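Local coordinates for AbiEi antitoxin C-terminal domain-containing protein (Mycobacterium tuberculosis, PDB 1ZEL), which is of uncharacterised cellular function but probably binds DNA through a winged-helix domain and contains a region related to the C-terminal domain of AbiEi antitoxins, at residues 34-42 with 51-59; 102-113 with 174-183. One frame throughout, in Å; residues are numbered along the deposited sequence. Where two conformers were deposited one is given.

In the fold
The two contacts follow one another along the chain: interaction 1 closes before interaction 2 opens. Interaction 1 (34-42 with 51-59) joins two helices of the winged-helix unit, its centre about 30 Å from the centre of the chain. Interaction 2 (102-113 with 174-183) is a buried contact whose centre lies about 5 Å from the centre of the chain, in the region related to AbiEi antitoxins. The two centres lie about 32 Å apart and the nearest atoms about 14 Å, so they do not touch. Interaction 2 is the one beside bound groups: Ser-108 binds a formic acid, probably from the crystallisation liquor, and the Pro-183 side chain is about 8 Å from the sodium ion at Arg-167, Asp-209 and Asp-213.

Interaction 1 (34-42 with 51-59); sequences TKEDLTQRL and PDSAIRELR
Lys-35 and Asp-52 close one side of this helix pair with a salt bridge, NZ of Lys-35 lying 2.6 Å from OD1 of Asp-52. The lysine swings its CG away from its own backbone N (chi1 -177°) and stays extended beyond it, which carries the ammonium across to the second helix. It meets OD1 on the syn side of the carboxylate, 23° out of its plane. Beside this bridge Thr-39 rests on the Pro-51 ring, with OG1 of Thr-39 3.5 Å from CB of Pro-51 and the threonine methyl near the ring's CG.

Deeper in, the contact is wholly aliphatic. Leu-42 sets its CD1 methyl against the second helix, 3.5 Å from CB of Ala-54 and 3.8 Å from CA of Pro-51. Leu-38 slides past Ile-55 in the opposite direction, its CD2 methyl on that side, while CD1 of Leu-38 approaches CD1 of Leu-58 at 4.2 Å.

Bonds within the first helix back up these contacts. The Thr-39 hydroxyl donates to the carbonyl O of Lys-35 (OG1 to O 2.8 Å), which also takes the amide of Thr-39 from the opposite face of its plane; the hydroxyl is thus held to its own helix even as its oxygen and the neighbouring methyl CG2 rest against the proline. Thr-34, the N-cap, fixes the start of the helix that carries Lys-35, its OG1 accepting from N of Asp-37 at 3.1 Å. Val-21 and Leu-25 of helix 19-28 cover Leu-38, while Leu-64 and Trp-73 of the two following strands reach Ile-55.

The helix axes cross at 101°, as in the helix-turn-helix of a winged-helix domain, where helix 51-61 would correspond to the recognition helix. The buried aliphatic centre probably supplies much of the cohesion, while a charged pair at its margin probably helps fix how the helices sit together.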
loop_
_atom_site.group_PDB
_atom_site.type_symbol
_atom_site.label_atom_id
_atom_site.label_comp_id
_atom_site.label_asym_id
_atom_site.label_seq_id
_atom_site.Cartn_x
_atom_site.Cartn_y
_atom_site.Cartn_z
ATOM N N THR A 34 17.652 -12.597 -5.978
ATOM C CA THR A 34 17.065 -13.928 -5.854
ATOM C C THR A 34 18.166 -14.961 -5.643
ATOM O O THR A 34 19.334 -14.713 -5.968
ATOM C CB THR A 34 16.207 -14.312 -7.082
ATOM O OG1 THR A 34 17.047 -14.478 -8.224
ATOM C CG2 THR A 34 15.204 -13.220 -7.396
ATOM N N LYS A 35 17.800 -16.130 -5.125
ATOM C CA LYS A 35 18.755 -17.207 -4.971
ATOM C C LYS A 35 19.397 -17.598 -6.313
ATOM O O LYS A 35 20.591 -17.907 -6.368
ATOM C CB LYS A 35 18.110 -18.437 -4.321
ATOM C CG LYS A 35 19.138 -19.537 -4.106
ATOM C CD LYS A 35 18.614 -20.636 -3.244
ATOM C CE LYS A 35 19.623 -21.750 -3.150
ATOM N NZ LYS A 35 18.985 -22.848 -2.390
ATOM N N GLU A 36 18.604 -17.530 -7.389
ATOM C CA GLU A 36 19.064 -17.886 -8.723
ATOM C C GLU A 36 20.074 -16.879 -9.237
ATOM O O GLU A 36 21.026 -17.251 -9.924
ATOM C CB GLU A 36 17.882 -17.948 -9.690
ATOM C CG GLU A 36 16.862 -19.069 -9.407
ATOM C CD GLU A 36 15.756 -18.685 -8.396
ATOM O OE1 GLU A 36 15.876 -17.674 -7.677
ATOM O OE2 GLU A 36 14.749 -19.414 -8.321
ATOM N N ASP A 37 19.842 -15.599 -8.940
ATOM C CA ASP A 37 20.746 -14.523 -9.319
ATOM C C ASP A 37 22.077 -14.703 -8.588
ATOM O O ASP A 37 23.156 -14.595 -9.178
ATOM C CB ASP A 37 20.095 -13.159 -8.976
ATOM C CG ASP A 37 20.978 -11.942 -9.324
ATOM O OD1 ASP A 37 21.918 -12.071 -10.139
ATOM O OD2 ASP A 37 20.724 -10.831 -8.782
ATOM N N LEU A 38 22.021 -14.964 -7.298
ATOM C CA LEU A 38 23.259 -15.202 -6.558
ATOM C C LEU A 38 23.992 -16.446 -7.052
ATOM O O LEU A 38 25.215 -16.415 -7.196
ATOM C CB LEU A 38 23.003 -15.290 -5.044
ATOM C CG LEU A 38 24.359 -15.087 -4.366
ATOM C CD1 LEU A 38 24.589 -13.607 -4.032
ATOM C CD2 LEU A 38 24.499 -15.967 -3.188
ATOM N N THR A 39 23.261 -17.537 -7.313
ATOM C CA THR A 39 23.869 -18.781 -7.827
ATOM C C THR A 39 24.663 -18.538 -9.123
ATOM O O THR A 39 25.794 -19.023 -9.269
ATOM C CB THR A 39 22.797 -19.899 -8.075
ATOM O OG1 THR A 39 22.124 -20.202 -6.845
ATOM C CG2 THR A 39 23.435 -21.171 -8.583
ATOM N N GLN A 40 24.057 -17.814 -10.065
ATOM C CA GLN A 40 24.681 -17.477 -11.327
ATOM C C GLN A 40 25.925 -16.605 -11.112
ATOM O O GLN A 40 26.945 -16.818 -11.746
ATOM C CB GLN A 40 23.664 -16.775 -12.244
ATOM C CG GLN A 40 24.217 -16.224 -13.563
ATOM C CD GLN A 40 24.907 -17.258 -14.429
ATOM O OE1 GLN A 40 24.767 -18.469 -14.220
ATOM N NE2 GLN A 40 25.651 -16.782 -15.430
ATOM N N ARG A 41 25.834 -15.634 -10.215
ATOM C CA ARG A 41 26.954 -14.739 -9.927
ATOM C C ARG A 41 28.125 -15.505 -9.268
ATOM O O ARG A 41 29.297 -15.223 -9.525
ATOM C CB ARG A 41 26.498 -13.624 -8.988
ATOM C CG ARG A 41 25.583 -12.614 -9.670
ATOM C CD ARG A 41 25.170 -11.494 -8.716
ATOM N NE ARG A 41 24.322 -10.514 -9.398
ATOM C CZ ARG A 41 24.768 -9.476 -10.107
ATOM N NH1 ARG A 41 26.067 -9.242 -10.257
ATOM N NH2 ARG A 41 23.903 -8.649 -10.668
ATOM N N LEU A 42 27.818 -16.484 -8.430
ATOM C CA LEU A 42 28.889 -17.315 -7.880
ATOM C C LEU A 42 29.658 -18.033 -8.983
ATOM O O LEU A 42 30.898 -17.985 -9.013
ATOM C CB LEU A 42 28.331 -18.329 -6.883
ATOM C CG LEU A 42 27.888 -17.684 -5.567
ATOM C CD1 LEU A 42 27.074 -18.737 -4.828
ATOM C CD2 LEU A 42 29.115 -17.272 -4.779
ATOM N N PRO A 51 25.719 -22.627 -3.199
ATOM C CA PRO A 51 24.972 -21.368 -3.099
ATOM C C PRO A 51 24.413 -21.096 -1.700
ATOM O O PRO A 51 24.589 -19.998 -1.189
ATOM C CB PRO A 51 23.848 -21.543 -4.124
ATOM C CG PRO A 51 24.440 -22.485 -5.126
ATOM C CD PRO A 51 25.235 -23.455 -4.319
ATOM N N ASP A 52 23.775 -22.090 -1.077
ATOM C CA ASP A 52 23.237 -21.932 0.274
ATOM C C ASP A 52 24.311 -21.529 1.289
ATOM O O ASP A 52 24.122 -20.600 2.088
ATOM C CB ASP A 52 22.543 -23.230 0.709
ATOM C CG ASP A 52 21.200 -23.409 0.046
ATOM O OD1 ASP A 52 20.673 -22.412 -0.480
ATOM O OD2 ASP A 52 20.667 -24.532 0.067
ATOM N N SER A 53 25.427 -22.244 1.252
ATOM C CA SER A 53 26.607 -21.904 2.038
ATOM C C SER A 53 27.134 -20.495 1.802
ATOM O O SER A 53 27.446 -19.787 2.745
ATOM C CB SER A 53 27.729 -22.878 1.729
ATOM O OG SER A 53 28.829 -22.636 2.583
ATOM N N ALA A 54 27.284 -20.120 0.536
ATOM C CA ALA A 54 27.705 -18.762 0.157
ATOM C C ALA A 54 26.779 -17.718 0.762
ATOM O O ALA A 54 27.237 -16.737 1.377
ATOM C CB ALA A 54 27.717 -18.631 -1.368
ATOM N N ILE A 55 25.472 -17.948 0.619
ATOM C CA ILE A 55 24.469 -16.995 1.114
ATOM C C ILE A 55 24.528 -16.857 2.632
ATOM O O ILE A 55 24.424 -15.750 3.155
ATOM C CB ILE A 55 23.027 -17.341 0.635
ATOM C CG1 ILE A 55 22.926 -17.169 -0.879
ATOM C CG2 ILE A 55 22.004 -16.409 1.306
ATOM C CD1 ILE A 55 21.863 -17.984 -1.554
ATOM N N ARG A 56 24.685 -17.992 3.324
ATOM C CA ARG A 56 24.737 -18.037 4.789
ATOM C C ARG A 56 25.885 -17.165 5.266
ATOM O O ARG A 56 25.730 -16.361 6.194
ATOM C CB ARG A 56 24.990 -19.491 5.229
ATOM C CG ARG A 56 24.411 -19.918 6.554
ATOM C CD ARG A 56 23.840 -21.353 6.456
ATOM N NE ARG A 56 24.801 -22.308 5.897
ATOM C CZ ARG A 56 24.483 -23.289 5.056
ATOM N NH1 ARG A 56 23.221 -23.459 4.667
ATOM N NH2 ARG A 56 25.429 -24.099 4.597
ATOM N N GLU A 57 27.054 -17.344 4.652
ATOM C CA GLU A 57 28.217 -16.535 5.006
ATOM C C GLU A 57 28.027 -15.064 4.649
ATOM O O GLU A 57 28.377 -14.176 5.429
ATOM C CB GLU A 57 29.491 -17.063 4.357
ATOM C CG GLU A 57 30.749 -16.289 4.795
ATOM C CD GLU A 57 32.015 -16.921 4.279
ATOM O OE1 GLU A 57 31.926 -18.099 3.920
ATOM O OE2 GLU A 57 33.078 -16.254 4.217
ATOM N N LEU A 58 27.481 -14.799 3.472
ATOM C CA LEU A 58 27.247 -13.418 3.058
ATOM C C LEU A 58 26.239 -12.715 3.979
ATOM O O LEU A 58 26.335 -11.486 4.226
ATOM C CB LEU A 58 26.803 -13.390 1.579
ATOM C CG LEU A 58 27.934 -13.595 0.563
ATOM C CD1 LEU A 58 27.371 -13.759 -0.871
ATOM C CD2 LEU A 58 28.989 -12.450 0.596
ATOM N N ARG A 59 25.288 -13.509 4.485
ATOM C CA ARG A 59 24.310 -13.078 5.481
ATOM C C ARG A 59 25.033 -12.768 6.801
ATOM O O ARG A 59 24.835 -11.717 7.429
ATOM C CB ARG A 59 23.306 -14.222 5.705
ATOM C CG ARG A 59 21.833 -13.848 5.653
ATOM C CD ARG A 59 20.970 -14.793 6.502
ATOM N NE ARG A 59 21.108 -16.223 6.186
ATOM C CZ ARG A 59 20.491 -16.839 5.175
ATOM N NH1 ARG A 59 20.669 -18.146 4.976
ATOM N NH2 ARG A 59 19.692 -16.147 4.365
#

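Interaction 2 (102-113 with 174-183); sequences FMLAGASAAWHL and WATGLPALGP. With FMT (formic acid), chain F.
The imidazole of His-112 lies flat between two neighbours: CD1 of Trp-111 from its own helix over one face, and the backbone of Ala-175 over the other. The latter is a CH-pi contact, with CA of Ala-175 4.0 Å from the centroid of the His-112 ring and 18° off its normal. A hydrogen bond between NE2 and the hydroxyl of Tyr-87 further fixes the ring's rotation. With CG of Trp-174 between its backbone N and carbonyl carbon (chi1 71°), the indole folds back over the methyl of Ala-175, and its far corner presses on the helix: CZ3 of Trp-174 is 3.6 Å from CB of His-112 and 3.5 Å from CD2 of Leu-113. The other leucine methyl, CD1, reaches Pro-183.

Further along, Leu-104 takes both ends of a bridge, its N donating to O of Pro-179 (2.9 Å) and its O accepting from N of Leu-181 (2.9 Å). Met-103 crosses Leu-181 at about a right angle, SD 4.0 Å from CD2 of Leu-181. The carbonyl O of Leu-181 is buried against CB of Ala-109 without a polar partner. Ser-108 OG, meanwhile, donates to O2 of the formic acid (2.6 Å), which Tyr-87 and Gln-119 also bind.

Bonded in the pattern of a parallel bridge, 179-181 adds an irregular edge to the small mixed sheet of the AbiEi-like domain, flanking strand 103-104 opposite strand 124-127.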
loop_
_atom_site.group_PDB
_atom_site.type_symbol
_atom_site.label_atom_id
_atom_site.label_comp_id
_atom_site.label_asym_id
_atom_site.label_seq_id
_atom_site.Cartn_x
_atom_site.Cartn_y
_atom_site.Cartn_z
ATOM N N PHE A 102 -0.902 -7.401 -6.281
ATOM C CA PHE A 102 -1.307 -6.546 -5.172
ATOM C C PHE A 102 -1.277 -5.116 -5.636
ATOM O O PHE A 102 -0.615 -4.777 -6.635
ATOM C CB PHE A 102 -0.375 -6.692 -3.932
ATOM C CG PHE A 102 1.080 -6.339 -4.213
ATOM C CD1 PHE A 102 1.508 -5.012 -4.181
ATOM C CD2 PHE A 102 2.015 -7.334 -4.494
ATOM C CE1 PHE A 102 2.829 -4.677 -4.472
ATOM C CE2 PHE A 102 3.367 -7.001 -4.755
ATOM C CZ PHE A 102 3.752 -5.666 -4.750
ATOM N N MET A 103 -1.978 -4.270 -4.890
ATOM C CA MET A 103 -1.823 -2.841 -5.013
ATOM C C MET A 103 -1.677 -2.240 -3.623
ATOM O O MET A 103 -2.365 -2.668 -2.704
ATOM C CB MET A 103 -3.045 -2.244 -5.726
ATOM C CG MET A 103 -3.278 -2.844 -7.092
ATOM S SD MET A 103 -4.680 -2.186 -8.020
ATOM C CE MET A 103 -4.049 -0.606 -8.528
ATOM N N LEU A 104 -0.786 -1.254 -3.467
ATOM C CA LEU A 104 -0.732 -0.475 -2.245
ATOM C C LEU A 104 -2.118 0.105 -1.985
ATOM O O LEU A 104 -2.787 0.575 -2.920
ATOM C CB LEU A 104 0.313 0.640 -2.355
ATOM C CG LEU A 104 1.777 0.207 -2.386
ATOM C CD1 LEU A 104 2.713 1.399 -2.617
ATOM C CD2 LEU A 104 2.151 -0.554 -1.120
ATOM N N ALA A 105 -2.576 0.032 -0.736
ATOM C CA ALA A 105 -3.933 0.477 -0.397
ATOM C C ALA A 105 -3.931 1.377 0.821
ATOM O O ALA A 105 -2.865 1.789 1.301
ATOM C CB ALA A 105 -4.873 -0.726 -0.185
ATOM N N GLY A 106 -5.126 1.691 1.314
ATOM C CA GLY A 106 -5.292 2.371 2.600
ATOM C C GLY A 106 -4.312 3.497 2.803
ATOM O O GLY A 106 -4.154 4.325 1.911
ATOM N N ALA A 107 -3.617 3.484 3.948
ATOM C CA ALA A 107 -2.685 4.548 4.323
ATOM C C ALA A 107 -1.513 4.761 3.355
ATOM O O ALA A 107 -1.057 5.899 3.183
ATOM C CB ALA A 107 -2.157 4.316 5.740
ATOM N N SER A 108 -1.029 3.694 2.719
ATOM C CA SER A 108 0.081 3.872 1.778
ATOM C C SER A 108 -0.345 4.604 0.525
ATOM O O SER A 108 0.362 5.502 0.070
ATOM C CB SER A 108 0.740 2.531 1.422
ATOM O OG SER A 108 1.458 2.057 2.562
ATOM N N ALA A 109 -1.486 4.210 -0.032
ATOM C CA ALA A 109 -2.070 4.893 -1.174
ATOM C C ALA A 109 -2.373 6.350 -0.815
ATOM O O ALA A 109 -2.045 7.250 -1.586
ATOM C CB ALA A 109 -3.337 4.206 -1.612
ATOM N N ALA A 110 -2.995 6.589 0.345
ATOM C CA ALA A 110 -3.334 7.955 0.777
ATOM C C ALA A 110 -2.080 8.817 0.927
ATOM O O ALA A 110 -2.084 10.031 0.634
ATOM C CB ALA A 110 -4.100 7.911 2.124
ATOM N N TRP A 111 -1.005 8.207 1.423
ATOM C CA TRP A 111 0.233 8.935 1.681
ATOM C C TRP A 111 0.825 9.453 0.376
ATOM O O TRP A 111 1.121 10.632 0.242
ATOM C CB TRP A 111 1.220 8.027 2.445
ATOM C CG TRP A 111 2.662 8.470 2.435
ATOM C CD1 TRP A 111 3.718 7.821 1.856
ATOM C CD2 TRP A 111 3.212 9.648 3.053
ATOM N NE1 TRP A 111 4.881 8.514 2.072
ATOM C CE2 TRP A 111 4.601 9.635 2.806
ATOM C CE3 TRP A 111 2.666 10.694 3.802
ATOM C CZ2 TRP A 111 5.451 10.638 3.255
ATOM C CZ3 TRP A 111 3.516 11.711 4.241
ATOM C CH2 TRP A 111 4.893 11.668 3.965
ATOM N N HIS A 112 0.954 8.577 -0.612
ATOM C CA HIS A 112 1.559 8.969 -1.877
ATOM C C HIS A 112 0.654 9.860 -2.733
ATOM O O HIS A 112 1.164 10.643 -3.530
ATOM C CB HIS A 112 2.034 7.735 -2.647
ATOM C CG HIS A 112 3.158 7.001 -1.974
ATOM N ND1 HIS A 112 4.404 7.568 -1.774
ATOM C CD2 HIS A 112 3.232 5.743 -1.472
ATOM C CE1 HIS A 112 5.186 6.698 -1.154
ATOM N NE2 HIS A 112 4.500 5.581 -0.961
ATOM N N LEU A 113 -0.662 9.746 -2.550
ATOM C CA LEU A 113 -1.639 10.600 -3.225
ATOM C C LEU A 113 -1.685 11.971 -2.551
ATOM O O LEU A 113 -2.182 12.950 -3.135
ATOM C CB LEU A 113 -3.040 9.968 -3.190
ATOM C CG LEU A 113 -3.347 8.785 -4.118
ATOM C CD1 LEU A 113 -4.750 8.191 -3.843
ATOM C CD2 LEU A 113 -3.183 9.197 -5.591
ATOM N N TRP A 174 5.092 7.547 -8.734
ATOM C CA TRP A 174 4.423 8.299 -7.658
ATOM C C TRP A 174 4.261 7.492 -6.352
ATOM O O TRP A 174 4.256 8.083 -5.277
ATOM C CB TRP A 174 3.079 8.879 -8.147
ATOM C CG TRP A 174 2.038 7.832 -8.346
ATOM C CD1 TRP A 174 1.850 7.033 -9.446
ATOM C CD2 TRP A 174 1.072 7.428 -7.386
ATOM N NE1 TRP A 174 0.810 6.159 -9.219
ATOM C CE2 TRP A 174 0.316 6.385 -7.958
ATOM C CE3 TRP A 174 0.783 7.835 -6.084
ATOM C CZ2 TRP A 174 -0.716 5.746 -7.266
ATOM C CZ3 TRP A 174 -0.269 7.221 -5.407
ATOM C CH2 TRP A 174 -0.997 6.176 -6.001
ATOM N N ALA A 175 4.125 6.162 -6.455
ATOM C CA ALA A 175 4.095 5.264 -5.267
ATOM C C ALA A 175 5.356 4.381 -5.232
ATOM O O ALA A 175 5.302 3.176 -4.872
ATOM C CB ALA A 175 2.806 4.395 -5.235
ATOM N N THR A 176 6.477 4.998 -5.634
ATOM C CA THR A 176 7.832 4.426 -5.647
ATOM C C THR A 176 7.985 3.269 -6.616
ATOM O O THR A 176 8.896 2.437 -6.461
ATOM C CB THR A 176 8.288 3.940 -4.255
ATOM O OG1 THR A 176 7.651 2.682 -3.969
ATOM C CG2 THR A 176 7.963 4.951 -3.174
ATOM N N GLY A 177 7.076 3.185 -7.583
ATOM C CA GLY A 177 7.175 2.168 -8.605
ATOM C C GLY A 177 6.244 0.986 -8.453
ATOM O O GLY A 177 6.205 0.131 -9.328
ATOM N N LEU A 178 5.516 0.913 -7.340
ATOM C CA LEU A 178 4.574 -0.186 -7.141
ATOM C C LEU A 178 3.194 0.263 -7.569
ATOM O O LEU A 178 2.935 1.459 -7.568
ATOM C CB LEU A 178 4.542 -0.594 -5.667
ATOM C CG LEU A 178 5.835 -1.192 -5.127
ATOM C CD1 LEU A 178 5.661 -1.314 -3.640
ATOM C CD2 LEU A 178 6.143 -2.553 -5.759
ATOM N N PRO A 179 2.314 -0.688 -7.915
ATOM C CA PRO A 179 0.901 -0.419 -8.220
ATOM C C PRO A 179 0.222 0.058 -6.941
ATOM O O PRO A 179 0.551 -0.439 -5.859
ATOM C CB PRO A 179 0.344 -1.790 -8.603
ATOM C CG PRO A 179 1.501 -2.660 -8.821
ATOM C CD PRO A 179 2.630 -2.126 -8.011
ATOM N N ALA A 180 -0.658 1.059 -7.057
ATOM C CA ALA A 180 -1.324 1.636 -5.897
ATOM C C ALA A 180 -2.722 2.097 -6.291
ATOM O O ALA A 180 -2.971 2.508 -7.448
ATOM C CB ALA A 180 -0.502 2.810 -5.325
ATOM N N LEU A 181 -3.633 2.025 -5.323
ATOM C CA LEU A 181 -5.004 2.452 -5.516
ATOM C C LEU A 181 -5.023 3.950 -5.777
ATOM O O LEU A 181 -4.224 4.697 -5.190
ATOM C CB LEU A 181 -5.835 2.193 -4.251
ATOM C CG LEU A 181 -6.096 0.733 -3.859
ATOM C CD1 LEU A 181 -7.129 0.689 -2.722
ATOM C CD2 LEU A 181 -6.507 -0.128 -5.054
ATOM N N GLY A 182 -5.920 4.370 -6.652
ATOM C CA GLY A 182 -6.159 5.780 -6.849
ATOM C C GLY A 182 -7.130 6.309 -5.800
ATOM O O GLY A 182 -7.556 5.571 -4.908
ATOM N N PRO A 183 -7.481 7.603 -5.894
ATOM C CA PRO A 183 -8.325 8.206 -4.868
ATOM C C PRO A 183 -9.713 7.582 -4.818
ATOM O O PRO A 183 -10.256 7.424 -3.739
ATOM C CB PRO A 183 -8.419 9.676 -5.284
ATOM C CG PRO A 183 -8.020 9.727 -6.706
ATOM C CD PRO A 183 -7.060 8.573 -6.916
HETATM C C FMT F . 4.572 3.773 3.524
HETATM O O1 FMT F . 5.501 4.537 3.233
HETATM O O2 FMT F . 3.555 3.623 2.830
#